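Local coordinates for protein ethylbenzene dehydrogenase alpha-subunit (Aromatoleum aromaticum, PDB 2IVF) that binds a molybdenum atom, an iron/sulfur cluster, MGD and MD1 as the alpha-subunit of an enzyme complex of the molybdopterin oxidoreductase family, at residues G432-V435 / A436-T440; T525-M528 / G529-F533; W560-K563 / A564-D567; P651-W654 / Y655-H659. All blocks are in the same frame, centred on the assembly; numbering follows the deposited sequence.

Contact 1: residues G432-V435 / A436-T440; sequences GRKV and AKKRT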
loop_
_atom_site.group_PDB
_atom_site.type_symbol
_atom_site.label_atom_id
_atom_site.label_comp_id
_atom_site.label_asym_id
_atom_site.label_seq_id
_atom_site.Cartn_x
_atom_site.Cartn_y
_atom_site.Cartn_z
ATOM N N GLY A 432 -3.272 31.928 5.164
ATOM C CA GLY A 432 -3.142 33.058 4.230
ATOM C C GLY A 432 -1.846 33.795 4.446
ATOM O O GLY A 432 -1.082 34.069 3.505
ATOM N N ARG A 433 -1.584 34.109 5.711
ATOM C CA ARG A 433 -0.435 34.886 6.078
ATOM C C ARG A 433 0.841 34.084 5.887
ATOM O O ARG A 433 1.867 34.636 5.454
ATOM C CB ARG A 433 -0.573 35.403 7.523
ATOM C CG ARG A 433 -1.732 36.372 7.659
ATOM C CD ARG A 433 -2.046 36.687 9.086
ATOM N NE ARG A 433 -2.975 37.809 9.189
ATOM C CZ ARG A 433 -3.440 38.278 10.340
ATOM N NH1 ARG A 433 -3.113 37.688 11.496
ATOM N NH2 ARG A 433 -4.280 39.307 10.325
ATOM N N LYS A 434 0.790 32.787 6.177
ATOM C CA LYS A 434 1.963 31.960 6.073
ATOM C C LYS A 434 2.365 31.699 4.650
ATOM O O LYS A 434 3.540 31.708 4.345
ATOM C CB LYS A 434 1.780 30.638 6.799
ATOM C CG LYS A 434 1.818 30.831 8.290
ATOM C CD LYS A 434 1.638 29.580 9.087
ATOM C CE LYS A 434 1.980 29.817 10.574
ATOM N NZ LYS A 434 1.681 28.612 11.370
ATOM N N VAL A 435 1.389 31.416 3.796
ATOM C CA VAL A 435 1.680 31.182 2.384
ATOM C C VAL A 435 2.401 32.400 1.771
ATOM O O VAL A 435 3.311 32.255 0.955
ATOM C CB VAL A 435 0.374 30.889 1.604
ATOM C CG1 VAL A 435 0.634 30.838 0.123
ATOM C CG2 VAL A 435 -0.208 29.526 2.050
ATOM N N ALA A 436 1.968 33.594 2.135
ATOM C CA ALA A 436 2.578 34.834 1.605
ATOM C C ALA A 436 4.011 35.018 2.018
ATOM O O ALA A 436 4.743 35.731 1.349
ATOM C CB ALA A 436 1.776 36.055 2.012
ATOM N N LYS A 437 4.413 34.414 3.132
ATOM C CA LYS A 437 5.755 34.660 3.674
ATOM C C LYS A 437 6.678 33.448 3.658
ATOM O O LYS A 437 7.822 33.551 4.062
ATOM C CB LYS A 437 5.623 35.153 5.120
ATOM C CG LYS A 437 5.314 34.089 6.100
ATOM C CD LYS A 437 5.615 34.528 7.571
ATOM C CE LYS A 437 4.417 35.249 8.146
ATOM N NZ LYS A 437 4.161 34.900 9.605
ATOM N N LYS A 438 6.169 32.297 3.229
ATOM C CA LYS A 438 6.900 31.043 3.302
ATOM C C LYS A 438 7.072 30.450 1.937
ATOM O O LYS A 438 6.148 30.482 1.114
ATOM C CB LYS A 438 6.203 30.014 4.193
ATOM C CG LYS A 438 6.247 30.422 5.659
ATOM C CD LYS A 438 5.804 29.307 6.567
ATOM C CE LYS A 438 5.599 29.801 7.999
ATOM N NZ LYS A 438 6.797 30.583 8.394
ATOM N N ARG A 439 8.275 29.940 1.691
ATOM C CA ARG A 439 8.500 29.105 0.527
ATOM C C ARG A 439 7.644 27.842 0.632
ATOM O O ARG A 439 7.766 27.041 1.548
ATOM C CB ARG A 439 9.987 28.761 0.402
ATOM C CG ARG A 439 10.326 27.977 -0.818
ATOM C CD ARG A 439 10.199 28.839 -2.117
ATOM N NE ARG A 439 10.906 30.117 -2.063
ATOM C CZ ARG A 439 12.197 30.313 -2.330
ATOM N NH1 ARG A 439 13.001 29.316 -2.684
ATOM N NH2 ARG A 439 12.702 31.539 -2.234
ATOM N N THR A 440 6.760 27.673 -0.333
ATOM C CA THR A 440 5.650 26.763 -0.217
ATOM C C THR A 440 5.640 25.776 -1.383
ATOM O O THR A 440 5.780 26.166 -2.525
ATOM C CB THR A 440 4.335 27.503 -0.179
ATOM O OG1 THR A 440 4.293 28.372 0.983
ATOM C CG2 THR A 440 3.132 26.496 -0.241
#
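The flat group at the heart of this contact is the peptide carbonyl of Lys-434, and Lys-437 N stands well above its plane, donating to Lys-434 O over 3.1 Å. Side-chain carbons crowd the same oxygen: Lys-438 CB lies 3.2 Å from Lys-434 O, and CG of Lys-437 joins it at a similar range. Further along, Thr-440 OG1 donates to Lys-438 O from above that carbonyl plane (2.8 Å). The backbone bonds of Ala-436 and Lys-437 belong to a helix coming to its end. Ala-436 N still reaches back four residues to Gly-432 O, but weakly at 3.4 Å, whereas Lys-437 N keeps just a weak, bent bond to Arg-433 O and has moved its main bond one residue forward. Outside the backbone, Lys-434 and Lys-438 run side by side in the same direction, CE of Lys-438 resting 3.9 Å from CG of Lys-434. A bend at the last torsion of Lys-438 (chi4 -49°) swings its NZ away from Lys-434, and the two NZ atoms stay 6.2 Å apart. Lys-434 NZ is salt-bridged to Glu-277 and Glu-430, which probably offsets the nearby lysine charge, and Arg-433 is salt-bridged to Glu-317. Arg-279 of the beta-subunit also packs on Lys-434. Val-435 turns inward onto Leu-249 and Phe-251 of strand 249-253 and onto Leu-310 of helix 303-316, while Thr-440 begins strand 440-444, which lies beside 249-253 in the parallel sheet.

Contact 2: residues T525-M528 / G529-F533; sequences TDEM and GNIEF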
loop_
_atom_site.group_PDB
_atom_site.type_symbol
_atom_site.label_atom_id
_atom_site.label_comp_id
_atom_site.label_asym_id
_atom_site.label_seq_id
_atom_site.Cartn_x
_atom_site.Cartn_y
_atom_site.Cartn_z
ATOM N N THR A 525 7.494 29.635 -28.592
ATOM C CA THR A 525 8.607 28.918 -27.955
ATOM C C THR A 525 8.663 27.460 -28.387
ATOM O O THR A 525 7.710 26.898 -28.950
ATOM C CB THR A 525 8.462 28.923 -26.444
ATOM O OG1 THR A 525 7.212 28.317 -26.106
ATOM C CG2 THR A 525 8.502 30.344 -25.890
ATOM N N ASP A 526 9.791 26.829 -28.085
ATOM C CA ASP A 526 9.938 25.394 -28.301
ATOM C C ASP A 526 8.778 24.623 -27.684
ATOM O O ASP A 526 8.235 23.678 -28.285
ATOM C CB ASP A 526 11.294 24.898 -27.768
ATOM C CG ASP A 526 11.641 25.453 -26.375
ATOM O OD1 ASP A 526 10.760 25.862 -25.587
ATOM O OD2 ASP A 526 12.845 25.484 -26.074
ATOM N N GLU A 527 8.388 25.054 -26.487
ATOM C CA GLU A 527 7.333 24.390 -25.732
ATOM C C GLU A 527 6.050 24.367 -26.549
ATOM O O GLU A 527 5.340 23.367 -26.597
ATOM C CB GLU A 527 7.107 25.122 -24.410
ATOM C CG GLU A 527 5.996 24.525 -23.587
ATOM C CD GLU A 527 5.877 25.089 -22.196
ATOM O OE1 GLU A 527 5.175 24.421 -21.393
ATOM O OE2 GLU A 527 6.460 26.166 -21.911
ATOM N N MET A 528 5.801 25.459 -27.255
ATOM C CA MET A 528 4.605 25.595 -28.091
ATOM C C MET A 528 4.693 24.746 -29.365
ATOM O O MET A 528 3.707 24.114 -29.792
ATOM C CB MET A 528 4.422 27.059 -28.447
ATOM C CG MET A 528 4.118 27.913 -27.231
ATOM S SD MET A 528 4.101 29.650 -27.623
ATOM C CE MET A 528 4.236 30.344 -25.994
ATOM N N GLY A 529 5.875 24.705 -29.951
ATOM C CA GLY A 529 6.122 23.852 -31.108
ATOM C C GLY A 529 5.880 22.405 -30.739
ATOM O O GLY A 529 5.262 21.651 -31.498
ATOM N N ASN A 530 6.366 22.014 -29.573
ATOM C CA ASN A 530 6.186 20.635 -29.078
ATOM C C ASN A 530 4.711 20.252 -28.854
ATOM O O ASN A 530 4.281 19.152 -29.227
ATOM C CB ASN A 530 7.026 20.426 -27.827
ATOM C CG ASN A 530 6.737 19.110 -27.147
ATOM O OD1 ASN A 530 5.922 19.025 -26.213
ATOM N ND2 ASN A 530 7.386 18.055 -27.637
ATOM N N ILE A 531 3.923 21.161 -28.278
ATOM C CA ILE A 531 2.461 20.951 -28.137
ATOM C C ILE A 531 1.739 20.720 -29.485
ATOM O O ILE A 531 0.903 19.825 -29.600
ATOM C CB ILE A 531 1.796 22.144 -27.442
ATOM C CG1 ILE A 531 2.267 22.261 -25.985
ATOM C CG2 ILE A 531 0.284 22.011 -27.433
ATOM C CD1 ILE A 531 2.007 23.617 -25.430
ATOM N N GLU A 532 2.029 21.537 -30.488
ATOM C CA GLU A 532 1.406 21.359 -31.791
ATOM C C GLU A 532 1.725 19.972 -32.339
ATOM O O GLU A 532 0.840 19.241 -32.787
ATOM C CB GLU A 532 1.878 22.426 -32.763
ATOM C CG GLU A 532 1.498 23.860 -32.357
ATOM C CD GLU A 532 0.013 24.008 -32.049
ATOM O OE1 GLU A 532 -0.803 23.344 -32.717
ATOM O OE2 GLU A 532 -0.340 24.777 -31.134
ATOM N N PHE A 533 3.001 19.610 -32.300
ATOM C CA PHE A 533 3.436 18.258 -32.678
ATOM C C PHE A 533 2.614 17.229 -31.930
ATOM O O PHE A 533 2.112 16.260 -32.503
ATOM C CB PHE A 533 4.931 18.088 -32.334
ATOM C CG PHE A 533 5.464 16.681 -32.504
ATOM C CD1 PHE A 533 6.042 16.281 -33.697
ATOM C CD2 PHE A 533 5.434 15.776 -31.450
ATOM C CE1 PHE A 533 6.563 14.991 -33.858
ATOM C CE2 PHE A 533 5.952 14.475 -31.614
ATOM C CZ PHE A 533 6.517 14.099 -32.824
HETATM O O HOH W 1 5.601 21.351 -24.720
HETATM O O HOH W 2 1.106 25.722 -29.115
#
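Gly-529 opens the run by giving its N to Thr-525 O at 3.0 Å, the first four-residue bond of helix 526-540 to span the two segments. Asn-530 repeats the pattern with Asp-526 O, and its CG, anti to the backbone N (chi1 171°), carries OD1 to a water that donates both to it and to Glu-527 O. Ile-531 gives its N to that same Glu-527 O, while its CG1 lies alongside the oxygen at 3.3 Å. Glu-532 bonds Met-528 O through its N, lays CG 3.4 Å from it, and folds at chi2 (-52°) so that OE2 takes a 2.7 Å bond from a second water, which also donates to Met-528 O. Ahead of all this, Thr-525 and Met-528 form a capping box: Met-528 N donates weakly to Thr-525 OG1 (3.4 Å), and Thr-525 N weakly to Met-528 SD. Chemically, Thr-525 OG1 takes up one amide hydrogen of the first turn, and two waters held by side chains add a second bond to the carbonyls of Glu-527 and Met-528. Asp-526 and Glu-527, salt-bridged to Lys-803 and Lys-234, put negative charge at a helix start, where the dipole would probably favour it.

Contact 3: residues W560-K563 / A564-D567; sequences WNNK and AWTD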
loop_
_atom_site.group_PDB
_atom_site.type_symbol
_atom_site.label_atom_id
_atom_site.label_comp_id
_atom_site.label_asym_id
_atom_site.label_seq_id
_atom_site.Cartn_x
_atom_site.Cartn_y
_atom_site.Cartn_z
ATOM N N TRP A 560 -24.454 10.636 -18.431
ATOM C CA TRP A 560 -23.790 11.921 -18.547
ATOM C C TRP A 560 -24.645 13.079 -19.062
ATOM O O TRP A 560 -24.250 14.233 -18.930
ATOM C CB TRP A 560 -22.537 11.756 -19.397
ATOM C CG TRP A 560 -21.609 10.795 -18.873
ATOM C CD1 TRP A 560 -21.579 10.276 -17.595
ATOM C CD2 TRP A 560 -20.469 10.254 -19.546
ATOM N NE1 TRP A 560 -20.515 9.452 -17.457
ATOM C CE2 TRP A 560 -19.802 9.426 -18.628
ATOM C CE3 TRP A 560 -19.942 10.397 -20.826
ATOM C CZ2 TRP A 560 -18.688 8.695 -18.976
ATOM C CZ3 TRP A 560 -18.833 9.685 -21.174
ATOM C CH2 TRP A 560 -18.198 8.843 -20.244
ATOM N N ASN A 561 -25.808 12.781 -19.647
ATOM C CA ASN A 561 -26.757 13.808 -20.056
ATOM C C ASN A 561 -27.851 14.013 -19.015
ATOM O O ASN A 561 -28.857 14.640 -19.299
ATOM C CB ASN A 561 -27.389 13.451 -21.416
ATOM C CG ASN A 561 -26.383 13.489 -22.548
ATOM O OD1 ASN A 561 -25.363 14.179 -22.460
ATOM N ND2 ASN A 561 -26.661 12.754 -23.615
ATOM N N ASN A 562 -27.685 13.419 -17.830
ATOM C CA ASN A 562 -28.634 13.613 -16.747
ATOM C C ASN A 562 -28.371 14.960 -16.101
ATOM O O ASN A 562 -27.386 15.125 -15.391
ATOM C CB ASN A 562 -28.511 12.496 -15.702
ATOM C CG ASN A 562 -29.641 12.531 -14.665
ATOM O OD1 ASN A 562 -30.359 13.523 -14.533
ATOM N ND2 ASN A 562 -29.839 11.418 -13.973
ATOM N N LYS A 563 -29.250 15.925 -16.343
ATOM C CA LYS A 563 -29.057 17.280 -15.828
ATOM C C LYS A 563 -29.101 17.334 -14.304
ATOM O O LYS A 563 -28.521 18.226 -13.705
ATOM C CB LYS A 563 -30.105 18.221 -16.414
ATOM C CG LYS A 563 -29.883 18.464 -17.889
ATOM C CD LYS A 563 -30.973 19.308 -18.526
ATOM C CE LYS A 563 -30.946 19.074 -20.034
ATOM N NZ LYS A 563 -31.621 20.141 -20.818
ATOM N N ALA A 564 -29.759 16.363 -13.675
ATOM C CA ALA A 564 -29.811 16.292 -12.208
ATOM C C ALA A 564 -28.427 16.085 -11.618
ATOM O O ALA A 564 -28.162 16.512 -10.472
ATOM C CB ALA A 564 -30.780 15.159 -11.746
ATOM N N TRP A 565 -27.535 15.468 -12.393
ATOM C CA TRP A 565 -26.196 15.140 -11.932
ATOM C C TRP A 565 -25.139 16.061 -12.518
ATOM O O TRP A 565 -24.003 15.774 -12.430
ATOM C CB TRP A 565 -25.835 13.700 -12.311
ATOM C CG TRP A 565 -26.790 12.680 -11.776
ATOM C CD1 TRP A 565 -27.693 12.846 -10.750
ATOM C CD2 TRP A 565 -26.914 11.335 -12.205
ATOM N NE1 TRP A 565 -28.370 11.675 -10.527
ATOM C CE2 TRP A 565 -27.911 10.730 -11.411
ATOM C CE3 TRP A 565 -26.297 10.574 -13.213
ATOM C CZ2 TRP A 565 -28.321 9.410 -11.619
ATOM C CZ3 TRP A 565 -26.691 9.266 -13.399
ATOM C CH2 TRP A 565 -27.680 8.692 -12.588
ATOM N N THR A 566 -25.568 17.157 -13.134
ATOM C CA THR A 566 -24.704 18.116 -13.810
ATOM C C THR A 566 -24.596 19.364 -12.940
ATOM O O THR A 566 -25.499 19.694 -12.188
ATOM C CB THR A 566 -25.368 18.519 -15.191
ATOM O OG1 THR A 566 -25.546 17.348 -16.007
ATOM C CG2 THR A 566 -24.523 19.521 -15.979
ATOM N N ASP A 567 -23.492 20.082 -13.040
ATOM C CA ASP A 567 -23.358 21.407 -12.382
ATOM C C ASP A 567 -24.541 22.291 -12.806
ATOM O O ASP A 567 -24.709 22.549 -14.000
ATOM C CB ASP A 567 -22.008 22.004 -12.826
ATOM C CG ASP A 567 -21.819 23.464 -12.453
ATOM O OD1 ASP A 567 -22.489 23.939 -11.519
ATOM O OD2 ASP A 567 -20.936 24.120 -13.101
HETATM O O HOH W 3 -23.751 16.605 -17.923
#
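Asn-562 lays its amide over one face of the Trp-565 indole, with ND2 3.2 Å above the ring plane and over its centre; the two planes are 37° apart. Its CG stands anti to the backbone N (chi1 -171°), which lets the other branch of the amide, OD1, turn to Ala-564 N at 3.0 Å. That bond closes an Asx turn. Backbone turns overlap with it: Trp-565 N donates to Asn-562 O (3.0 Å), and Thr-566 N to Lys-563 O (3.2 Å), winding a brief 3-10 bend at 563-564 in the loop between helices 557-560 and 574-583. Asn-562 O is gripped twice, since Thr-566 OG1 also donates to it, arriving at the opposite face of the carbonyl from Trp-565 N. This side is dense, and the buried Trp-565 packs further onto Met-939. The outer side is much looser: the exposed Lys-563 runs out extended, meeting the other segment little beyond its CB. Ala-564 is exposed too, although its methyl sits close to Asn-562 OD1. Between the helix end and the turn, one bound water bridges the gap, donating to Trp-560 O (2.6 Å) and to Thr-566 OG1, whereas Trp-560 sends its indole NE1 to Ile-937 O.

Contact 4: residues P651-W654 / Y655-H659; sequences PCAW and YYEKH. With MD1 (phosphoric acid 4-(2-amino-4-oxo-3,4,5,6,-tetrahydro-pteridin-6-yl)-2-hydroxy-3,4-dimercapto-but-3-en-yl ester guanylate ester), chain N.
Trp-654 sets the edge of its indole against the face of Tyr-655, an edge-to-face pair of consecutive residues with the planes at 61° and the five-membered ring 4.4 Å from the phenol ring, centre to centre. The touching atom is Trp-654 CD1, which sits over the phenol off-centre, toward the rim, 3.5 Å from Tyr-655 CE1. Crossed in this way, the two side chains bring their polar ends to one atom of MD1: Tyr-655 OH lies 2.8 Å from N7, and Trp-654 NE1 lies 3.1 Å from the same N7. Tyr-655 OH is also bonded to His-194 O, and Phe-133 stacks on the Tyr-655 ring while meeting Trp-654 edge-to-face. Lys-658 stands just past the turn. Its chain, extended beyond CG, passes alongside the Ala-653 methyl, so that NZ donates to Ala-653 O (2.7 Å) and to MD1 O6 (2.9 Å); it also bonds Ala-195 O and salt-bridges Glu-687. Glu-657, at the turn's last position, reaches back with an extended chain, and Trp-654 N points almost straight at its OE1 (2.8 Å, 170°), on the anti side and somewhat out of the carboxylate plane; OE2 pairs with Arg-142. The backbone beneath is a type II beta turn from Trp-654 to Glu-657, closed by Glu-657 N on Trp-654 O, with Tyr-656 taking the positive phi (81°) expected at its third position. Trp-654, Tyr-655 and Lys-658 line the O6 and N7 edge of the guanine, forming part of the MD1 nucleotide pocket of this molybdopterin oxidoreductase.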
loop_
_atom_site.group_PDB
_atom_site.type_symbol
_atom_site.label_atom_id
_atom_site.label_comp_id
_atom_site.label_asym_id
_atom_site.label_seq_id
_atom_site.Cartn_x
_atom_site.Cartn_y
_atom_site.Cartn_z
ATOM N N PRO A 651 -1.724 -16.105 -20.332
ATOM C CA PRO A 651 -0.921 -15.895 -19.104
ATOM C C PRO A 651 0.406 -15.174 -19.340
ATOM O O PRO A 651 1.120 -15.531 -20.243
ATOM C CB PRO A 651 -0.626 -17.312 -18.630
ATOM C CG PRO A 651 -0.544 -18.118 -19.888
ATOM C CD PRO A 651 -1.633 -17.481 -20.808
ATOM N N CYS A 652 0.752 -14.223 -18.465
ATOM C CA CYS A 652 1.940 -13.424 -18.621
ATOM C C CYS A 652 2.932 -13.550 -17.477
ATOM O O CYS A 652 2.613 -13.909 -16.332
ATOM C CB CYS A 652 1.573 -11.949 -18.803
ATOM S SG CYS A 652 0.607 -11.723 -20.281
ATOM N N ALA A 653 4.167 -13.268 -17.848
ATOM C CA ALA A 653 5.268 -13.261 -16.931
ATOM C C ALA A 653 5.075 -12.049 -16.015
ATOM O O ALA A 653 4.573 -11.017 -16.449
ATOM C CB ALA A 653 6.577 -13.183 -17.728
ATOM N N TRP A 654 5.440 -12.161 -14.738
ATOM C CA TRP A 654 5.234 -11.056 -13.806
ATOM C C TRP A 654 6.591 -10.421 -13.434
ATOM O O TRP A 654 7.611 -10.672 -14.063
ATOM C CB TRP A 654 4.501 -11.579 -12.550
ATOM C CG TRP A 654 3.452 -10.683 -12.001
ATOM C CD1 TRP A 654 3.267 -9.359 -12.274
ATOM C CD2 TRP A 654 2.425 -11.042 -11.071
ATOM N NE1 TRP A 654 2.192 -8.881 -11.603
ATOM C CE2 TRP A 654 1.636 -9.898 -10.870
ATOM C CE3 TRP A 654 2.083 -12.235 -10.406
ATOM C CZ2 TRP A 654 0.546 -9.883 -10.003
ATOM C CZ3 TRP A 654 0.990 -12.223 -9.531
ATOM C CH2 TRP A 654 0.229 -11.061 -9.357
ATOM N N TYR A 655 6.614 -9.622 -12.376
ATOM C CA TYR A 655 7.848 -8.915 -12.001
ATOM C C TYR A 655 8.860 -9.945 -11.540
ATOM O O TYR A 655 8.509 -10.950 -10.893
ATOM C CB TYR A 655 7.624 -7.818 -10.936
ATOM C CG TYR A 655 6.334 -7.061 -11.142
ATOM C CD1 TYR A 655 5.826 -6.813 -12.427
ATOM C CD2 TYR A 655 5.586 -6.640 -10.056
ATOM C CE1 TYR A 655 4.640 -6.154 -12.600
ATOM C CE2 TYR A 655 4.402 -5.990 -10.225
ATOM C CZ TYR A 655 3.933 -5.760 -11.472
ATOM O OH TYR A 655 2.757 -5.153 -11.579
ATOM N N TYR A 656 10.110 -9.700 -11.915
ATOM C CA TYR A 656 11.256 -10.593 -11.629
ATOM C C TYR A 656 11.356 -11.743 -12.603
ATOM O O TYR A 656 12.331 -12.516 -12.562
ATOM C CB TYR A 656 11.246 -11.227 -10.244
ATOM C CG TYR A 656 11.034 -10.377 -9.017
ATOM C CD1 TYR A 656 11.193 -8.987 -9.031
ATOM C CD2 TYR A 656 10.701 -10.999 -7.810
ATOM C CE1 TYR A 656 10.980 -8.234 -7.880
ATOM C CE2 TYR A 656 10.481 -10.285 -6.670
ATOM C CZ TYR A 656 10.644 -8.884 -6.689
ATOM O OH TYR A 656 10.444 -8.168 -5.547
ATOM N N GLU A 657 10.378 -11.878 -13.484
ATOM C CA GLU A 657 10.286 -13.049 -14.390
ATOM C C GLU A 657 10.486 -12.663 -15.848
ATOM O O GLU A 657 10.329 -13.492 -16.761
ATOM C CB GLU A 657 8.933 -13.713 -14.265
ATOM C CG GLU A 657 8.642 -14.321 -12.895
ATOM C CD GLU A 657 7.270 -14.958 -12.811
ATOM O OE1 GLU A 657 6.401 -14.585 -13.615
ATOM O OE2 GLU A 657 7.058 -15.830 -11.930
ATOM N N LYS A 658 10.820 -11.387 -16.054
ATOM C CA LYS A 658 11.059 -10.810 -17.369
ATOM C C LYS A 658 11.888 -9.554 -17.222
ATOM O O LYS A 658 11.765 -8.798 -16.251
ATOM C CB LYS A 658 9.749 -10.479 -18.057
ATOM C CG LYS A 658 8.933 -9.414 -17.359
ATOM C CD LYS A 658 7.460 -9.429 -17.895
ATOM C CE LYS A 658 6.683 -8.432 -17.062
ATOM N NZ LYS A 658 5.210 -8.502 -17.305
ATOM N N HIS A 659 12.776 -9.320 -18.179
ATOM C CA HIS A 659 13.616 -8.102 -18.105
ATOM C C HIS A 659 12.717 -6.885 -18.299
ATOM O O HIS A 659 11.793 -6.897 -19.145
ATOM C CB HIS A 659 14.661 -8.092 -19.176
ATOM C CG HIS A 659 15.552 -9.284 -19.166
ATOM N ND1 HIS A 659 15.222 -10.459 -19.807
ATOM C CD2 HIS A 659 16.770 -9.480 -18.612
ATOM C CE1 HIS A 659 16.194 -11.336 -19.633
ATOM N NE2 HIS A 659 17.155 -10.764 -18.928
HETATM P PB MD1 N . -6.099 -0.404 -13.599
HETATM O O3B MD1 N . -5.655 -1.294 -12.369
HETATM O O1B MD1 N . -4.870 -0.079 -14.368
HETATM O O2B MD1 N . -7.338 -0.895 -14.244
HETATM O O3A MD1 N . -6.543 0.928 -12.862
HETATM C C10 MD1 N . -5.632 2.015 -12.592
HETATM C C11 MD1 N . -6.443 2.968 -11.729
HETATM O O11 MD1 N . -6.415 2.343 -10.401
HETATM C C12 MD1 N . -5.759 4.306 -11.640
HETATM S S12 MD1 N . -4.117 4.511 -12.073
HETATM C C13 MD1 N . -6.408 5.405 -11.138
HETATM S S13 MD1 N . -5.652 6.905 -10.974
HETATM C C14 MD1 N . -7.831 5.372 -10.726
HETATM N N15 MD1 N . -8.156 5.672 -9.373
HETATM C C16 MD1 N . -9.435 5.534 -8.900
HETATM C C15 MD1 N . -9.684 5.963 -7.609
HETATM O O14 MD1 N . -8.777 6.472 -6.897
HETATM N N17 MD1 N . -10.945 5.728 -7.164
HETATM C C17 MD1 N . -11.925 5.166 -7.984
HETATM N N16 MD1 N . -13.128 5.008 -7.450
HETATM N N18 MD1 N . -11.656 4.805 -9.249
HETATM C C20 MD1 N . -10.436 4.990 -9.707
HETATM N N8 MD1 N . -10.172 4.675 -11.002
HETATM C C7 MD1 N . -8.875 4.749 -11.619
HETATM P PA MD1 N . -5.901 -2.836 -11.980
HETATM O O1A MD1 N . -4.775 -3.184 -11.062
HETATM O O2A MD1 N . -7.275 -2.954 -11.442
HETATM O "O5'" MD1 N . -5.799 -3.663 -13.321
HETATM C "C5'" MD1 N . -4.498 -3.793 -13.885
HETATM C "C4'" MD1 N . -4.231 -5.209 -14.190
HETATM O "O4'" MD1 N . -2.863 -5.215 -14.580
HETATM C "C1'" MD1 N . -2.396 -6.513 -14.211
HETATM N N9 MD1 N . -0.933 -6.631 -14.131
HETATM C C4 MD1 N . -0.205 -7.246 -15.052
HETATM N N3 MD1 N . -0.594 -7.839 -16.205
HETATM C C2 MD1 N . 0.311 -8.395 -17.010
HETATM N N2 MD1 N . -0.067 -8.980 -18.178
HETATM N N1 MD1 N . 1.627 -8.419 -16.590
HETATM C C6 MD1 N . 2.088 -7.839 -15.433
HETATM O O6 MD1 N . 3.295 -7.856 -15.188
HETATM C C5 MD1 N . 1.131 -7.211 -14.621
HETATM N N7 MD1 N . 1.162 -6.581 -13.452
HETATM C C8 MD1 N . -0.095 -6.226 -13.172
HETATM C "C2'" MD1 N . -3.001 -6.763 -12.833
HETATM O "O2'" MD1 N . -3.118 -8.167 -12.496
HETATM C "C3'" MD1 N . -4.348 -6.029 -12.899
HETATM O "O3'" MD1 N . -5.466 -6.949 -13.001
#

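How the contacts relate
From the N terminus the four contacts come strictly in series, each a local turn of chain rather than a closure between distant parts, so none nests in or crosses another. Contact 1 ends helix 425-437 and leads into strand 440-444 at the margin of the parallel sheet. Contact 2 begins helix 526-540, its centre about 34 Å from that of contact 1. Contact 3 then joins helix 557-560 to the chain running toward helix 574-583. Contact 4 links strand 648-651, of the mixed sheet that also holds strands 631-636 and 602-606, to strand 659-661, on the other side of the chain's centre from contacts 1 and 3. No two contacts touch, and contact 4 alone reaches MD1 directly.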